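Local coordinates for protein apoptosis regulator ced-9 (Caenorhabditis elegans, PDB 1OHU) that sequesters the caspase activator ced-4 and so restrains programmed cell death, until bound and inhibited by egl-1, which releases ced-4, at residues M118-V122 with E123-Q127; R129-F132 with V133-L137; F21-R24 with I25-G29; S136-I139 with K140-R144. The protein carries 3 engineered substitutions. All coordinates share one frame; numbering follows the deposited sequence.

Contact 1: M118-V122 with E123-Q127; sequences MMESV and ELQGQ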
loop_
_atom_site.group_PDB
_atom_site.type_symbol
_atom_site.label_atom_id
_atom_site.label_comp_id
_atom_site.label_asym_id
_atom_site.label_seq_id
_atom_site.Cartn_x
_atom_site.Cartn_y
_atom_site.Cartn_z
HETATM N N MSE A 118 10.075 0.036 10.157
HETATM C CA MSE A 118 10.415 -1.229 10.808
HETATM C C MSE A 118 11.731 -1.819 10.320
HETATM O O MSE A 118 12.390 -2.576 11.036
HETATM C CB MSE A 118 9.296 -2.244 10.567
HETATM C CG MSE A 118 7.931 -1.803 11.089
HETATM SE SE MSE A 118 6.535 -2.992 10.495
HETATM C CE MSE A 118 6.571 -4.215 11.977
HETATM N N MSE A 119 12.104 -1.488 9.090
HETATM C CA MSE A 119 13.349 -1.993 8.534
HETATM C C MSE A 119 14.562 -1.560 9.361
HETATM O O MSE A 119 14.649 -0.422 9.841
HETATM C CB MSE A 119 13.515 -1.524 7.089
HETATM C CG MSE A 119 12.640 -2.247 6.094
HETATM SE SE MSE A 119 13.230 -4.042 5.778
HETATM C CE MSE A 119 11.608 -4.833 5.242
ATOM N N GLU A 120 15.487 -2.499 9.521
ATOM C CA GLU A 120 16.725 -2.303 10.250
ATOM C C GLU A 120 16.551 -2.076 11.742
ATOM O O GLU A 120 17.425 -1.524 12.412
ATOM C CB GLU A 120 17.548 -1.194 9.593
ATOM C CG GLU A 120 17.901 -1.551 8.139
ATOM C CD GLU A 120 19.161 -0.872 7.632
ATOM O OE1 GLU A 120 19.430 -0.975 6.413
ATOM O OE2 GLU A 120 19.880 -0.245 8.445
ATOM N N SER A 121 15.404 -2.520 12.245
ATOM C CA SER A 121 15.083 -2.457 13.660
ATOM C C SER A 121 15.149 -3.901 14.131
ATOM O O SER A 121 14.356 -4.732 13.703
ATOM C CB SER A 121 13.671 -1.928 13.890
ATOM O OG SER A 121 13.300 -2.116 15.248
ATOM N N VAL A 122 16.113 -4.194 14.993
ATOM C CA VAL A 122 16.295 -5.540 15.521
ATOM C C VAL A 122 14.982 -6.184 15.958
ATOM O O VAL A 122 14.700 -7.329 15.611
ATOM C CB VAL A 122 17.265 -5.531 16.733
ATOM C CG1 VAL A 122 17.282 -6.897 17.409
ATOM C CG2 VAL A 122 18.659 -5.158 16.273
ATOM N N GLU A 123 14.183 -5.444 16.713
ATOM C CA GLU A 123 12.921 -5.968 17.215
ATOM C C GLU A 123 11.753 -5.938 16.234
ATOM O O GLU A 123 10.888 -6.807 16.280
ATOM C CB GLU A 123 12.528 -5.228 18.500
ATOM C CG GLU A 123 12.332 -3.722 18.335
ATOM C CD GLU A 123 13.601 -2.900 18.586
ATOM O OE1 GLU A 123 14.639 -3.145 17.927
ATOM O OE2 GLU A 123 13.548 -1.990 19.445
ATOM N N LEU A 124 11.733 -4.955 15.337
ATOM C CA LEU A 124 10.638 -4.805 14.369
ATOM C C LEU A 124 10.801 -5.377 12.961
ATOM O O LEU A 124 9.807 -5.766 12.340
ATOM C CB LEU A 124 10.272 -3.322 14.245
ATOM C CG LEU A 124 9.199 -2.770 15.179
ATOM C CD1 LEU A 124 9.064 -3.637 16.415
ATOM C CD2 LEU A 124 9.545 -1.332 15.533
ATOM N N GLN A 125 12.030 -5.422 12.453
ATOM C CA GLN A 125 12.269 -5.923 11.099
ATOM C C GLN A 125 11.573 -7.244 10.795
ATOM O O GLN A 125 11.088 -7.456 9.682
ATOM C CB GLN A 125 13.778 -6.060 10.825
ATOM C CG GLN A 125 14.096 -6.664 9.464
ATOM C CD GLN A 125 15.493 -6.324 8.955
ATOM O OE1 GLN A 125 16.248 -7.213 8.546
ATOM N NE2 GLN A 125 15.835 -5.036 8.958
ATOM N N GLY A 126 11.516 -8.128 11.783
ATOM C CA GLY A 126 10.882 -9.418 11.583
ATOM C C GLY A 126 9.376 -9.415 11.379
ATOM O O GLY A 126 8.777 -10.478 11.207
ATOM N N GLN A 127 8.740 -8.247 11.392
ATOM C CA GLN A 127 7.297 -8.233 11.191
ATOM C C GLN A 127 6.849 -7.533 9.933
ATOM O O GLN A 127 5.656 -7.328 9.713
ATOM C CB GLN A 127 6.607 -7.651 12.412
ATOM C CG GLN A 127 6.752 -8.582 13.598
ATOM C CD GLN A 127 6.077 -8.059 14.808
ATOM O OE1 GLN A 127 4.849 -7.996 14.870
ATOM N NE2 GLN A 127 6.869 -7.659 15.791
HETATM O O HOH W 1 12.933 -8.605 14.116
#
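M118, a selenomethionine at the end of helix 101-118, reaches over to the far end of E123-Q127: its chain bends at the last torsion (chi3 91°), laying CE 3.5 Å from CB of Q127. Nearer the backbone, CB of M118 meets CB of L124 at 4.0 Å, an apolar chain that fits between the loop and V128 and L131 of the next helix, while the amide of Q127 is held elsewhere, by P75 and I77. M119 turns its CB away from E123-Q127, and its side chain packs on M30 and W32. With E120 it forms the corner of a type II beta turn from M118 to S121, which reverses the chain leaving the helix on its way to helix 128-144; the turn is closed by S121 N bonding M118 O at 3.2 Å. S121 then ties the next bend from both of its oxygens. Its carbonyl O receives Q125 N at 2.7 Å, in the carbonyl plane, and its OG, anti to the backbone N (chi1 169°), takes L124 N at 3.2 Å and donates weakly to OE1 of E123. With alanine here, L124 N would probably lose its OG acceptor and the E123 carboxylate its weak tether. V122 follows, its O linked through one water to G126 N.

Contact 2: R129-F132 with V133-L137; sequences RNLF and VYTSL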
loop_
_atom_site.group_PDB
_atom_site.type_symbol
_atom_site.label_atom_id
_atom_site.label_comp_id
_atom_site.label_asym_id
_atom_site.label_seq_id
_atom_site.Cartn_x
_atom_site.Cartn_y
_atom_site.Cartn_z
ATOM N N ARG A 129 7.082 -8.823 7.073
ATOM C CA ARG A 129 6.382 -9.837 6.279
ATOM C C ARG A 129 4.919 -9.917 6.689
ATOM O O ARG A 129 4.035 -9.915 5.842
ATOM C CB ARG A 129 7.016 -11.226 6.412
ATOM C CG ARG A 129 6.401 -12.243 5.422
ATOM C CD ARG A 129 6.783 -13.699 5.708
ATOM N NE ARG A 129 5.974 -14.645 4.929
ATOM C CZ ARG A 129 6.050 -14.790 3.608
ATOM N NH1 ARG A 129 6.904 -14.054 2.909
ATOM N NH2 ARG A 129 5.262 -15.661 2.983
ATOM N N ASN A 130 4.667 -9.982 7.990
ATOM C CA ASN A 130 3.298 -10.032 8.484
ATOM C C ASN A 130 2.520 -8.798 8.030
ATOM O O ASN A 130 1.352 -8.910 7.678
ATOM C CB ASN A 130 3.287 -10.138 10.014
ATOM C CG ASN A 130 3.595 -11.545 10.502
ATOM O OD1 ASN A 130 3.965 -11.750 11.661
ATOM N ND2 ASN A 130 3.427 -12.528 9.622
ATOM N N LEU A 131 3.171 -7.631 8.031
ATOM C CA LEU A 131 2.519 -6.387 7.606
ATOM C C LEU A 131 2.096 -6.560 6.155
ATOM O O LEU A 131 1.003 -6.167 5.768
ATOM C CB LEU A 131 3.480 -5.185 7.690
ATOM C CG LEU A 131 2.956 -3.774 8.046
ATOM C CD1 LEU A 131 3.878 -2.743 7.390
ATOM C CD2 LEU A 131 1.520 -3.552 7.595
ATOM N N PHE A 132 2.987 -7.134 5.355
ATOM C CA PHE A 132 2.714 -7.380 3.938
ATOM C C PHE A 132 1.468 -8.261 3.776
ATOM O O PHE A 132 0.564 -7.933 3.008
ATOM C CB PHE A 132 3.968 -8.008 3.283
ATOM C CG PHE A 132 3.675 -9.028 2.216
ATOM C CD1 PHE A 132 3.977 -10.372 2.429
ATOM C CD2 PHE A 132 3.056 -8.660 1.025
ATOM C CE1 PHE A 132 3.658 -11.338 1.478
ATOM C CE2 PHE A 132 2.730 -9.614 0.064
ATOM C CZ PHE A 132 3.030 -10.961 0.292
ATOM N N VAL A 133 1.400 -9.356 4.521
ATOM C CA VAL A 133 0.251 -10.265 4.447
ATOM C C VAL A 133 -1.054 -9.598 4.900
ATOM O O VAL A 133 -2.074 -9.676 4.210
ATOM C CB VAL A 133 0.501 -11.523 5.304
ATOM C CG1 VAL A 133 -0.663 -12.491 5.162
ATOM C CG2 VAL A 133 1.813 -12.191 4.876
ATOM N N TYR A 134 -1.028 -8.947 6.060
ATOM C CA TYR A 134 -2.222 -8.278 6.565
ATOM C C TYR A 134 -2.751 -7.337 5.486
ATOM O O TYR A 134 -3.929 -7.372 5.137
ATOM C CB TYR A 134 -1.896 -7.450 7.811
ATOM C CG TYR A 134 -1.442 -8.239 9.013
ATOM C CD1 TYR A 134 -0.860 -7.595 10.099
ATOM C CD2 TYR A 134 -1.616 -9.628 9.081
ATOM C CE1 TYR A 134 -0.458 -8.305 11.230
ATOM C CE2 TYR A 134 -1.219 -10.351 10.209
ATOM C CZ TYR A 134 -0.640 -9.683 11.281
ATOM O OH TYR A 134 -0.231 -10.380 12.404
ATOM N N THR A 135 -1.865 -6.499 4.957
ATOM C CA THR A 135 -2.241 -5.529 3.932
ATOM C C THR A 135 -2.873 -6.208 2.714
ATOM O O THR A 135 -3.946 -5.817 2.259
ATOM C CB THR A 135 -1.009 -4.692 3.492
ATOM O OG1 THR A 135 -0.430 -4.049 4.641
ATOM C CG2 THR A 135 -1.422 -3.621 2.486
ATOM N N SER A 136 -2.214 -7.241 2.206
ATOM C CA SER A 136 -2.700 -7.981 1.041
ATOM C C SER A 136 -4.053 -8.646 1.300
ATOM O O SER A 136 -4.948 -8.616 0.462
ATOM C CB SER A 136 -1.688 -9.059 0.647
ATOM O OG SER A 136 -0.408 -8.506 0.390
ATOM N N LEU A 137 -4.184 -9.259 2.466
ATOM C CA LEU A 137 -5.409 -9.945 2.841
ATOM C C LEU A 137 -6.566 -8.959 3.032
ATOM O O LEU A 137 -7.653 -9.146 2.491
ATOM C CB LEU A 137 -5.158 -10.739 4.128
ATOM C CG LEU A 137 -6.203 -11.720 4.657
ATOM C CD1 LEU A 137 -5.591 -12.542 5.789
ATOM C CD2 LEU A 137 -7.426 -10.958 5.139
#
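V133, Y134, T135 and S136 each give their backbone N-H to the carbonyl four residues back, on R129, N130, L131 and F132, in bonds of 2.9 to 3.0 Å. This is regular alpha helix, the first half of helix 128-144 in the all-helical Bcl-2 fold. Two of the carbonyls carry a second donor from a hydroxyl, which is how threonine and serine can sit buried in a helix. T135 OG1 lies 2.8 Å from L131 O; the side-chain torsion of -57° turns OG1 back along the helix, and it approaches from the opposite face of the carbonyl plane to T135 N. A tyrosine suits position 134 because both parts of it find partners: its ring lies over the carbonyl of N130, whose O stands 3.2 Å above the ring plane, toward its rim, and meets the ring of F79, while its OH bonds I77 O. L131 and F132 are apolar because they meet neighbours: L131 packs on M118 and Y82, F132 on V17 and V18 of helix 13-27. The ring of F132 also touches V133, CD1 to CG2 at 3.7 Å. Beside that ring, S136 OG donates to F132 O at 2.9 Å from above the carbonyl plane and comes within 3.3 Å of F132 CE2.

Contact 3: F21-R24 with I25-G29; sequences FTHR and IRQNG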
loop_
_atom_site.group_PDB
_atom_site.type_symbol
_atom_site.label_atom_id
_atom_site.label_comp_id
_atom_site.label_asym_id
_atom_site.label_seq_id
_atom_site.Cartn_x
_atom_site.Cartn_y
_atom_site.Cartn_z
ATOM N N PHE A 21 6.147 -2.013 -1.118
ATOM C CA PHE A 21 6.950 -2.136 0.093
ATOM C C PHE A 21 8.425 -2.030 -0.296
ATOM O O PHE A 21 9.174 -1.243 0.272
ATOM C CB PHE A 21 6.678 -3.486 0.776
ATOM C CG PHE A 21 5.494 -3.477 1.729
ATOM C CD1 PHE A 21 4.326 -2.785 1.419
ATOM C CD2 PHE A 21 5.538 -4.213 2.920
ATOM C CE1 PHE A 21 3.217 -2.823 2.276
ATOM C CE2 PHE A 21 4.439 -4.258 3.780
ATOM C CZ PHE A 21 3.274 -3.560 3.455
ATOM N N THR A 22 8.832 -2.820 -1.281
ATOM C CA THR A 22 10.214 -2.807 -1.748
ATOM C C THR A 22 10.668 -1.396 -2.147
ATOM O O THR A 22 11.749 -0.946 -1.765
ATOM C CB THR A 22 10.374 -3.746 -2.950
ATOM O OG1 THR A 22 9.982 -5.068 -2.568
ATOM C CG2 THR A 22 11.804 -3.765 -3.428
ATOM N N HIS A 23 9.828 -0.704 -2.908
ATOM C CA HIS A 23 10.125 0.642 -3.375
ATOM C C HIS A 23 10.181 1.669 -2.246
ATOM O O HIS A 23 11.092 2.497 -2.194
ATOM C CB HIS A 23 9.080 1.072 -4.404
ATOM C CG HIS A 23 9.144 2.524 -4.753
ATOM N ND1 HIS A 23 10.174 3.068 -5.492
ATOM C CD2 HIS A 23 8.330 3.554 -4.423
ATOM C CE1 HIS A 23 9.990 4.372 -5.601
ATOM N NE2 HIS A 23 8.879 4.692 -4.961
ATOM N N ARG A 24 9.215 1.621 -1.339
ATOM C CA ARG A 24 9.203 2.575 -0.240
ATOM C C ARG A 24 10.387 2.361 0.701
ATOM O O ARG A 24 10.964 3.318 1.219
ATOM C CB ARG A 24 7.883 2.492 0.536
ATOM C CG ARG A 24 7.761 3.569 1.613
ATOM C CD ARG A 24 7.967 4.967 1.039
ATOM N NE ARG A 24 7.931 5.995 2.080
ATOM C CZ ARG A 24 8.927 6.250 2.927
ATOM N NH1 ARG A 24 10.059 5.563 2.869
ATOM N NH2 ARG A 24 8.782 7.192 3.844
ATOM N N ILE A 25 10.755 1.103 0.915
ATOM C CA ILE A 25 11.886 0.786 1.775
ATOM C C ILE A 25 13.190 1.248 1.117
ATOM O O ILE A 25 14.083 1.757 1.787
ATOM C CB ILE A 25 11.961 -0.723 2.035
ATOM C CG1 ILE A 25 10.785 -1.146 2.927
ATOM C CG2 ILE A 25 13.309 -1.083 2.653
ATOM C CD1 ILE A 25 10.673 -2.651 3.132
ATOM N N ARG A 26 13.302 1.062 -0.195
ATOM C CA ARG A 26 14.508 1.489 -0.904
ATOM C C ARG A 26 14.570 3.010 -0.922
ATOM O O ARG A 26 15.646 3.594 -0.941
ATOM C CB ARG A 26 14.516 0.937 -2.330
ATOM C CG ARG A 26 14.884 -0.531 -2.398
ATOM C CD ARG A 26 14.752 -1.113 -3.797
ATOM N NE ARG A 26 15.302 -2.471 -3.831
ATOM C CZ ARG A 26 15.116 -3.350 -4.812
ATOM N NH1 ARG A 26 14.378 -3.036 -5.876
ATOM N NH2 ARG A 26 15.681 -4.549 -4.732
ATOM N N GLN A 27 13.399 3.643 -0.895
ATOM C CA GLN A 27 13.304 5.095 -0.899
ATOM C C GLN A 27 13.926 5.631 0.386
ATOM O O GLN A 27 14.385 6.771 0.449
ATOM C CB GLN A 27 11.837 5.516 -0.988
ATOM C CG GLN A 27 11.577 6.645 -1.966
ATOM C CD GLN A 27 12.191 6.377 -3.330
ATOM O OE1 GLN A 27 12.053 5.282 -3.880
ATOM N NE2 GLN A 27 12.872 7.377 -3.882
ATOM N N ASN A 28 13.940 4.788 1.411
ATOM C CA ASN A 28 14.511 5.155 2.693
ATOM C C ASN A 28 15.958 4.657 2.762
ATOM O O ASN A 28 16.534 4.556 3.837
ATOM C CB ASN A 28 13.674 4.544 3.814
ATOM C CG ASN A 28 13.923 5.200 5.146
ATOM O OD1 ASN A 28 14.162 6.401 5.218
ATOM N ND2 ASN A 28 13.849 4.418 6.218
ATOM N N GLY A 29 16.531 4.349 1.600
ATOM C CA GLY A 29 17.903 3.874 1.537
ATOM C C GLY A 29 18.138 2.453 2.033
ATOM O O GLY A 29 19.288 2.029 2.171
#
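The guanidinium of R26 lies over a methyl group: T22 CG2 stands 3.5 Å above its plane, toward the rim, with CZ 3.6 Å away. The two side chains run side by side, R26 extended from CG to NE, so that the apolar methyl of a threonine shields one face of a charged group whose NH2 is paired with E31. The T22 hydroxyl bonds V18 O instead. Between them in sequence, R24 suits an edge between core and solvent: its chain bends at chi2 (54°), and NE forms a salt bridge with E57 of helix 44-71 while NH1 meets N28 CB at 3.9 Å, edge-on in the guanidinium plane. Along the backbone, I25 N bonds F21 O at 2.9 Å and R26 N bonds T22 O at 3.0 Å, but the pattern fades toward the end: N28 N reaches R24 O only weakly, at 3.3 Å and 125°. Helix 13-27 finishes there in a Schellman motif, with G29 at positive phi as its C-prime residue, the backbone shape glycine adopts most easily. The segments belong to the predicted BH4 motif. F21 and I25 are the inward-facing apolar pair, F21 pressing on L131, F132 and T135 of helix 128-144 and both of them on A115 of helix 101-118, with I25 also touching M119 in the loop beyond.

Contact 4: S136-I139 with K140-R144; sequences SLFI and KTRIR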
loop_
_atom_site.group_PDB
_atom_site.type_symbol
_atom_site.label_atom_id
_atom_site.label_comp_id
_atom_site.label_asym_id
_atom_site.label_seq_id
_atom_site.Cartn_x
_atom_site.Cartn_y
_atom_site.Cartn_z
ATOM N N SER A 136 -2.214 -7.241 2.206
ATOM C CA SER A 136 -2.700 -7.981 1.041
ATOM C C SER A 136 -4.053 -8.646 1.300
ATOM O O SER A 136 -4.948 -8.616 0.462
ATOM C CB SER A 136 -1.688 -9.059 0.647
ATOM O OG SER A 136 -0.408 -8.506 0.390
ATOM N N LEU A 137 -4.184 -9.259 2.466
ATOM C CA LEU A 137 -5.409 -9.945 2.841
ATOM C C LEU A 137 -6.566 -8.959 3.032
ATOM O O LEU A 137 -7.653 -9.146 2.491
ATOM C CB LEU A 137 -5.158 -10.739 4.128
ATOM C CG LEU A 137 -6.203 -11.720 4.657
ATOM C CD1 LEU A 137 -5.591 -12.542 5.789
ATOM C CD2 LEU A 137 -7.426 -10.958 5.139
ATOM N N PHE A 138 -6.327 -7.909 3.804
ATOM C CA PHE A 138 -7.356 -6.912 4.064
ATOM C C PHE A 138 -7.932 -6.363 2.761
ATOM O O PHE A 138 -9.148 -6.249 2.613
ATOM C CB PHE A 138 -6.765 -5.777 4.909
ATOM C CG PHE A 138 -7.785 -4.815 5.446
ATOM C CD1 PHE A 138 -8.228 -3.745 4.675
ATOM C CD2 PHE A 138 -8.283 -4.963 6.735
ATOM C CE1 PHE A 138 -9.151 -2.831 5.182
ATOM C CE2 PHE A 138 -9.204 -4.058 7.254
ATOM C CZ PHE A 138 -9.640 -2.989 6.479
ATOM N N ILE A 139 -7.052 -6.052 1.816
ATOM C CA ILE A 139 -7.446 -5.505 0.522
ATOM C C ILE A 139 -8.131 -6.521 -0.378
ATOM O O ILE A 139 -9.055 -6.177 -1.116
ATOM C CB ILE A 139 -6.226 -4.925 -0.227
ATOM C CG1 ILE A 139 -5.600 -3.796 0.598
ATOM C CG2 ILE A 139 -6.650 -4.395 -1.586
ATOM C CD1 ILE A 139 -4.453 -3.091 -0.094
ATOM N N LYS A 140 -7.665 -7.765 -0.325
ATOM C CA LYS A 140 -8.227 -8.851 -1.122
ATOM C C LYS A 140 -9.726 -8.996 -0.880
ATOM O O LYS A 140 -10.536 -8.956 -1.809
ATOM C CB LYS A 140 -7.566 -10.170 -0.745
ATOM C CG LYS A 140 -6.328 -10.520 -1.508
ATOM C CD LYS A 140 -5.869 -11.885 -1.061
ATOM C CE LYS A 140 -4.939 -12.506 -2.066
ATOM N NZ LYS A 140 -4.405 -13.780 -1.545
ATOM N N THR A 141 -10.070 -9.199 0.386
ATOM C CA THR A 141 -11.448 -9.362 0.808
ATOM C C THR A 141 -12.295 -8.207 0.282
ATOM O O THR A 141 -13.134 -8.385 -0.602
ATOM C CB THR A 141 -11.537 -9.375 2.339
ATOM O OG1 THR A 141 -10.558 -10.279 2.867
ATOM C CG2 THR A 141 -12.922 -9.809 2.784
ATOM N N ARG A 142 -12.057 -7.022 0.833
ATOM C CA ARG A 142 -12.784 -5.818 0.456
ATOM C C ARG A 142 -12.955 -5.662 -1.052
ATOM O O ARG A 142 -14.011 -5.237 -1.512
ATOM C CB ARG A 142 -12.075 -4.583 1.009
ATOM C CG ARG A 142 -11.715 -4.655 2.493
ATOM C CD ARG A 142 -12.940 -4.704 3.363
ATOM N NE ARG A 142 -12.634 -4.800 4.789
ATOM C CZ ARG A 142 -11.849 -5.723 5.338
ATOM N NH1 ARG A 142 -11.649 -5.728 6.647
ATOM N NH2 ARG A 142 -11.246 -6.629 4.581
ATOM N N ILE A 143 -11.927 -5.992 -1.828
ATOM C CA ILE A 143 -12.033 -5.850 -3.278
ATOM C C ILE A 143 -12.955 -6.889 -3.901
ATOM O O ILE A 143 -13.976 -6.548 -4.499
ATOM C CB ILE A 143 -10.657 -5.958 -3.977
ATOM C CG1 ILE A 143 -9.797 -4.735 -3.651
ATOM C CG2 ILE A 143 -10.849 -6.061 -5.486
ATOM C CD1 ILE A 143 -8.475 -4.686 -4.414
ATOM N N ARG A 144 -12.577 -8.154 -3.757
ATOM C CA ARG A 144 -13.331 -9.270 -4.310
ATOM C C ARG A 144 -14.843 -9.107 -4.212
ATOM O O ARG A 144 -15.548 -9.181 -5.218
ATOM C CB ARG A 144 -12.905 -10.563 -3.622
#
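L137 O is gripped by two donors of one residue, T141 N at 3.2 Å in an almost straight bond (174°) and T141 OG1 at 3.1 Å, tilted from the carbonyl plane. A threonine thus closes its own helical turn twice at an exposed site. One residue further on, the guanidinium of R142 lies flat over the ring of F138: CZ is 3.7 Å from the ring centroid and the planes differ by 27°, a cation-pi stack. R142 reaches it by bending at its second torsion (chi2 -65°), which folds the chain back over its own helix, while R142 N makes only a weak 3.5 Å bond to F138 O. Replacing the phenylalanine by leucine is likely to deprive the R142 guanidinium of its flat aromatic partner and leave its orientation less fixed. On the buried side, branched side chains run alongside each other, I139 CG2 touching I143 CD1 at a tight 3.4 Å. K140, on the exposed side, extends to a salt bridge with E14 of helix 13-27. Both segments form the later half of helix 128-144, which lies with I139 against I13 of helix 13-27 and L104 and I108 of helix 101-118, and with F138 on Q83 of helix 79-86.

All four contacts are partly buried. Contacts 2 and 4 share helix 128-144 and overlap at S136 and L137, and hydroxyl-to-carbonyl bonds recur along it, buried in contact 2 with L131, F132, T135 and S136, and at an exposed threonine in contact 4. Contact 3, on helix 13-27, touches contact 2 through the F21 ring. Contact 1, the loop before helix 128-144, is farthest out, about 18 Å between its centre and the chain's, and held by S121 through carbonyl and hydroxyl; yet M118 meets L131 of contact 2, and M119 meets I25 of contact 3. Contact 3 pairs R24 and R26 with carboxylates, while contact 4 pairs K140 with E14 and stacks R142 on a ring.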